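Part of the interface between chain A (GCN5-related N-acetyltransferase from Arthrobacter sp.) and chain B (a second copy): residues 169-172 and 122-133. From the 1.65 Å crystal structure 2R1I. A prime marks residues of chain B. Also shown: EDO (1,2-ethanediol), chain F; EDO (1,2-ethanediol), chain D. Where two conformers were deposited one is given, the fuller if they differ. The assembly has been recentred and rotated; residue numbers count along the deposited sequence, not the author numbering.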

ATOM      1  N   TYR A 169      -6.905   1.792  -8.731  1.00 25.51           N
ATOM      2  CA  TYR A 169      -6.792   3.088  -8.065  1.00 25.74           C
ATOM      3  C   TYR A 169      -7.812   4.088  -8.566  1.00 26.22           C
ATOM      4  O   TYR A 169      -8.397   3.889  -9.636  1.00 25.42           O
ATOM      5  CB  TYR A 169      -5.389   3.648  -8.221  1.00 28.70           C
ATOM      6  CG  TYR A 169      -5.153   4.138  -9.620  1.00 30.08           C
ATOM      7  CD1 TYR A 169      -4.901   3.228 -10.650  1.00 29.60           C
ATOM      8  CD2 TYR A 169      -5.309   5.483  -9.942  1.00 33.02           C
ATOM      9  CE1 TYR A 169      -4.732   3.690 -11.973  1.00 38.43           C
ATOM     10  CE2 TYR A 169      -5.135   5.930 -11.259  1.00 34.66           C
ATOM     11  CZ  TYR A 169      -4.843   5.021 -12.244  1.00 35.58           C
ATOM     12  OH  TYR A 169      -4.657   5.414 -13.556  1.00 42.78           O
ATOM     13  N   ARG A 170      -7.988   5.158  -7.790  1.00 25.74           N
ATOM     14  CA  ARG A 170      -8.894   6.246  -8.130  1.00 27.22           C
ATOM     15  C   ARG A 170      -8.168   7.501  -7.697  1.00 29.20           C
ATOM     16  O   ARG A 170      -7.694   7.591  -6.560  1.00 26.46           O
ATOM     17  CB  ARG A 170     -10.225   6.132  -7.411  1.00 29.55           C
ATOM     18  CG  ARG A 170     -11.165   7.247  -7.816  1.00 28.80           C
ATOM     19  CD  ARG A 170     -12.490   7.238  -7.139  1.00 34.29           C
ATOM     20  NE  ARG A 170     -13.169   8.451  -7.603  1.00 34.60           N
ATOM     21  CZ  ARG A 170     -14.162   9.060  -6.981  1.00 37.97           C
ATOM     22  NH1 ARG A 170     -14.681   8.575  -5.875  1.00 31.88           N
ATOM     23  NH2 ARG A 170     -14.650  10.181  -7.500  1.00 42.77           N
ATOM     24  N   GLU A 171      -8.012   8.425  -8.650  1.00 28.11           N
ATOM     25  CA  GLU A 171      -7.421   9.736  -8.370  1.00 30.03           C
ATOM     26  C   GLU A 171      -8.529  10.597  -7.798  1.00 27.71           C
ATOM     27  O   GLU A 171      -9.612  10.620  -8.347  1.00 29.40           O
ATOM     28  CB  GLU A 171      -6.878  10.359  -9.659  1.00 32.01           C
ATOM     29  CG  GLU A 171      -5.612   9.666 -10.099  1.00 35.78           C
ATOM     30  CD  GLU A 171      -5.036  10.195 -11.411  1.00 43.24           C
ATOM     31  OE1 GLU A 171      -5.785  10.292 -12.406  1.00 55.10           O
ATOM     32  OE2 GLU A 171      -3.817  10.482 -11.425  1.00 60.24           O
ATOM     33  N   LEU A 172      -8.262  11.264  -6.677  1.00 29.36           N
ATOM     34  CA  LEU A 172      -9.277  11.962  -5.920  1.00 30.83           C
ATOM     35  C   LEU A 172      -9.026  13.470  -5.962  1.00 39.17           C
ATOM     36  O   LEU A 172      -7.899  13.935  -6.211  1.00 44.29           O
ATOM     37  CB  LEU A 172      -9.268  11.508  -4.476  1.00 32.06           C
ATOM     38  CG  LEU A 172      -9.700  10.068  -4.207  1.00 28.81           C
ATOM     39  CD1 LEU A 172      -9.550   9.753  -2.714  1.00 31.13           C
ATOM     40  CD2 LEU A 172     -11.144   9.822  -4.722  1.00 31.67           C
ATOM     41  OXT LEU A 172      -9.967  14.223  -5.728  1.00 41.99           O
TER
ATOM     42  N   SER B 122     -15.211   6.999   2.519  1.00 23.98           N
ATOM     43  CA  SER B 122     -13.769   6.783   2.486  1.00 22.88           C
ATOM     44  C   SER B 122     -13.091   7.808   1.574  1.00 25.65           C
ATOM     45  O   SER B 122     -12.064   8.391   1.933  1.00 25.60           O
ATOM     46  CB  SER B 122     -13.431   5.339   2.032  1.00 22.76           C
ATOM     47  OG  SER B 122     -13.929   4.415   2.959  1.00 25.25           O
ATOM     48  N   CYS B 123     -13.637   8.023   0.385  1.00 23.31           N
ATOM     49  CA  CYS B 123     -13.076   9.024  -0.556  1.00 23.19           C
ATOM     50  C   CYS B 123     -13.079  10.408   0.064  1.00 25.14           C
ATOM     51  O   CYS B 123     -12.109  11.145  -0.071  1.00 24.86           O
ATOM     52  CB  CYS B 123     -13.832   9.050  -1.874  1.00 25.41           C
ATOM     53  SG  CYS B 123     -13.597   7.526  -2.842  1.00 27.69           S
ATOM     54  N   GLY B 124     -14.182  10.784   0.729  1.00 26.84           N
ATOM     55  CA  GLY B 124     -14.249  12.072   1.385  1.00 23.76           C
ATOM     56  C   GLY B 124     -13.216  12.256   2.462  1.00 26.11           C
ATOM     57  O   GLY B 124     -12.602  13.329   2.591  1.00 25.28           O
ATOM     58  N   LEU B 125     -13.003  11.211   3.254  0.50 25.34           N
ATOM     59  CA  LEU B 125     -11.985  11.268   4.307  0.50 27.21           C
ATOM     60  C   LEU B 125     -10.581  11.416   3.724  0.50 24.26           C
ATOM     61  O   LEU B 125      -9.828  12.301   4.133  0.50 24.80           O
ATOM     62  CB  LEU B 125     -12.053  10.025   5.179  0.50 27.49           C
ATOM     63  CG  LEU B 125     -10.979   9.935   6.274  0.50 29.69           C
ATOM     64  CD1 LEU B 125     -11.050  11.179   7.180  0.50 28.91           C
ATOM     65  CD2 LEU B 125     -11.135   8.661   7.072  0.50 32.33           C
ATOM     66  N   VAL B 126     -10.259  10.600   2.728  1.00 24.28           N
ATOM     67  CA  VAL B 126      -8.946  10.651   2.117  1.00 25.82           C
ATOM     68  C   VAL B 126      -8.714  12.059   1.599  1.00 23.70           C
ATOM     69  O   VAL B 126      -7.656  12.641   1.822  1.00 25.12           O
ATOM     70  CB  VAL B 126      -8.787   9.599   1.007  1.00 26.51           C
ATOM     71  CG1 VAL B 126      -7.459   9.739   0.278  1.00 24.95           C
ATOM     72  CG2 VAL B 126      -8.906   8.173   1.575  1.00 25.71           C
ATOM     73  N   ARG B 127      -9.720  12.637   0.931  1.00 24.65           N
ATOM     74  CA  ARG B 127      -9.589  14.027   0.406  1.00 27.09           C
ATOM     75  C   ARG B 127      -9.399  15.043   1.535  1.00 27.94           C
ATOM     76  O   ARG B 127      -8.609  15.986   1.412  1.00 27.96           O
ATOM     77  CB  ARG B 127     -10.809  14.393  -0.400  1.00 25.71           C
ATOM     78  CG  ARG B 127     -10.810  13.882  -1.782  1.00 29.70           C
ATOM     79  CD  ARG B 127     -12.201  14.070  -2.400  1.00 32.21           C
ATOM     80  NE  ARG B 127     -12.170  13.820  -3.838  1.00 31.31           N
ATOM     81  CZ  ARG B 127     -13.177  13.288  -4.528  1.00 41.71           C
ATOM     82  NH1 ARG B 127     -14.306  12.955  -3.910  1.00 40.78           N
ATOM     83  NH2 ARG B 127     -13.059  13.118  -5.845  1.00 38.77           N
ATOM     84  N   SER B 128     -10.104  14.838   2.634  1.00 27.83           N
ATOM     85  CA  SER B 128      -9.963  15.690   3.820  1.00 29.80           C
ATOM     86  C   SER B 128      -8.579  15.710   4.440  1.00 31.47           C
ATOM     87  O   SER B 128      -8.203  16.688   5.070  1.00 32.37           O
ATOM     88  CB  SER B 128     -11.010  15.312   4.881  1.00 30.89           C
ATOM     89  OG  SER B 128     -10.593  14.209   5.670  1.00 37.11           O
ATOM     90  N   ARG B 129      -7.842  14.614   4.270  1.00 28.26           N
ATOM     91  CA  ARG B 129      -6.474  14.426   4.777  1.00 30.98           C
ATOM     92  C   ARG B 129      -5.423  14.940   3.758  1.00 28.10           C
ATOM     93  O   ARG B 129      -4.243  14.742   3.957  1.00 31.63           O
ATOM     94  CB  ARG B 129      -6.233  12.926   5.014  1.00 30.96           C
ATOM     95  CG  ARG B 129      -7.004  12.233   6.165  1.00 31.64           C
ATOM     96  CD  ARG B 129      -6.372  12.471   7.498  1.00 35.23           C
ATOM     97  NE  ARG B 129      -5.055  11.847   7.556  1.00 30.44           N
ATOM     98  CZ  ARG B 129      -4.808  10.638   8.043  1.00 31.06           C
ATOM     99  NH1 ARG B 129      -5.768   9.892   8.539  1.00 26.52           N
ATOM    100  NH2 ARG B 129      -3.564  10.158   8.023  1.00 30.51           N
ATOM    101  N   GLY B 130      -5.874  15.512   2.648  1.00 25.03           N
ATOM    102  CA  GLY B 130      -5.015  15.960   1.575  1.00 28.00           C
ATOM    103  C   GLY B 130      -4.539  14.868   0.637  1.00 28.62           C
ATOM    104  O   GLY B 130      -3.549  15.048  -0.089  1.00 28.25           O
ATOM    105  N   GLY B 131      -5.207  13.705   0.693  1.00 27.19           N
ATOM    106  CA  GLY B 131      -4.853  12.594  -0.144  1.00 27.69           C
ATOM    107  C   GLY B 131      -5.467  12.729  -1.509  1.00 28.66           C
ATOM    108  O   GLY B 131      -6.606  13.198  -1.654  1.00 31.17           O
ATOM    109  N   ALA B 132      -4.695  12.377  -2.532  1.00 27.29           N
ATOM    110  CA  ALA B 132      -5.165  12.476  -3.899  1.00 26.04           C
ATOM    111  C   ALA B 132      -5.264  11.111  -4.599  1.00 25.44           C
ATOM    112  O   ALA B 132      -5.551  11.020  -5.786  1.00 26.27           O
ATOM    113  CB  ALA B 132      -4.272  13.429  -4.698  1.00 25.28           C
ATOM    114  N   LEU B 133      -5.095  10.046  -3.846  1.00 24.61           N
ATOM    115  CA  LEU B 133      -5.020   8.738  -4.425  1.00 24.51           C
ATOM    116  C   LEU B 133      -5.526   7.723  -3.398  1.00 24.42           C
ATOM    117  O   LEU B 133      -5.076   7.699  -2.243  1.00 24.77           O
ATOM    118  CB  LEU B 133      -3.560   8.411  -4.804  1.00 24.75           C
ATOM    119  CG  LEU B 133      -3.292   7.090  -5.548  1.00 25.79           C
ATOM    120  CD1 LEU B 133      -4.100   7.041  -6.867  1.00 29.56           C
ATOM    121  CD2 LEU B 133      -1.771   6.904  -5.769  1.00 29.90           C
TER
HETATM  122  C1  EDO F 175      -6.746  16.431  -1.990  1.00 49.26           C
HETATM  123  O1  EDO F 175      -7.377  17.126  -0.882  1.00 48.62           O
HETATM  124  C2  EDO F 175      -7.746  15.656  -2.864  1.00 41.45           C
HETATM  125  O2  EDO F 175      -7.365  15.731  -4.262  1.00 52.14           O
HETATM  126  C1  EDO D 173      -8.510   6.324 -12.679  1.00 59.57           C
HETATM  127  O1  EDO D 173      -9.533   5.917 -11.759  1.00 53.50           O
HETATM  128  C2  EDO D 173      -8.087   7.725 -12.305  1.00 54.84           C
HETATM  129  O2  EDO D 173      -8.982   8.067 -11.262  1.00 38.18           O

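A chain terminus can serve as a docking element, because its last residue offers a backbone NH, a side chain and a full carboxylate at once; Leu172, the C-terminal residue of chain A, illustrates this against chain B. The backbone contribution is a nearly straight hydrogen bond, Leu172 N to Ala132′ O at 2.9 Å (171° at the hydrogen). It adjoins an antiparallel, non-hydrogen-bonded pairing of Glu171 with Leu133′, where Glu171 CA also approaches Ala132′ O at 3.4 Å in a CA-H...O contact.

The charged contribution is a salt bridge: Leu172 OXT accepts from Arg127′ NE at 2.9 Å and, less directly, from Arg127′ NH2 at 3.3 Å (138°). Arg170 NH2 lies 3.7 Å from Arg127′ NH2, so two like charges sit close together beside the salt bridge that Arg127′ makes with the Leu172 carboxylate.

Apolar packing completes the set. The CA-to-CB bond of Leu172 points toward chain B, and the side chain packs on the helix, its CD1 3.7 Å from Val126′ CG1 and its CD2 3.9 Å from Cys123′ SG, while CD2 also lies over one face of the Arg127′ guanidinium. Separately, Tyr169 CD2 meets Leu133′ CD1 at 3.7 Å.

The 1,2-ethanediol of chain F, probably from the crystallisation liquor, spans the same junction, its O2 donating to Leu172 O (2.7 Å) and its O1 to Arg127′ O (2.8 Å).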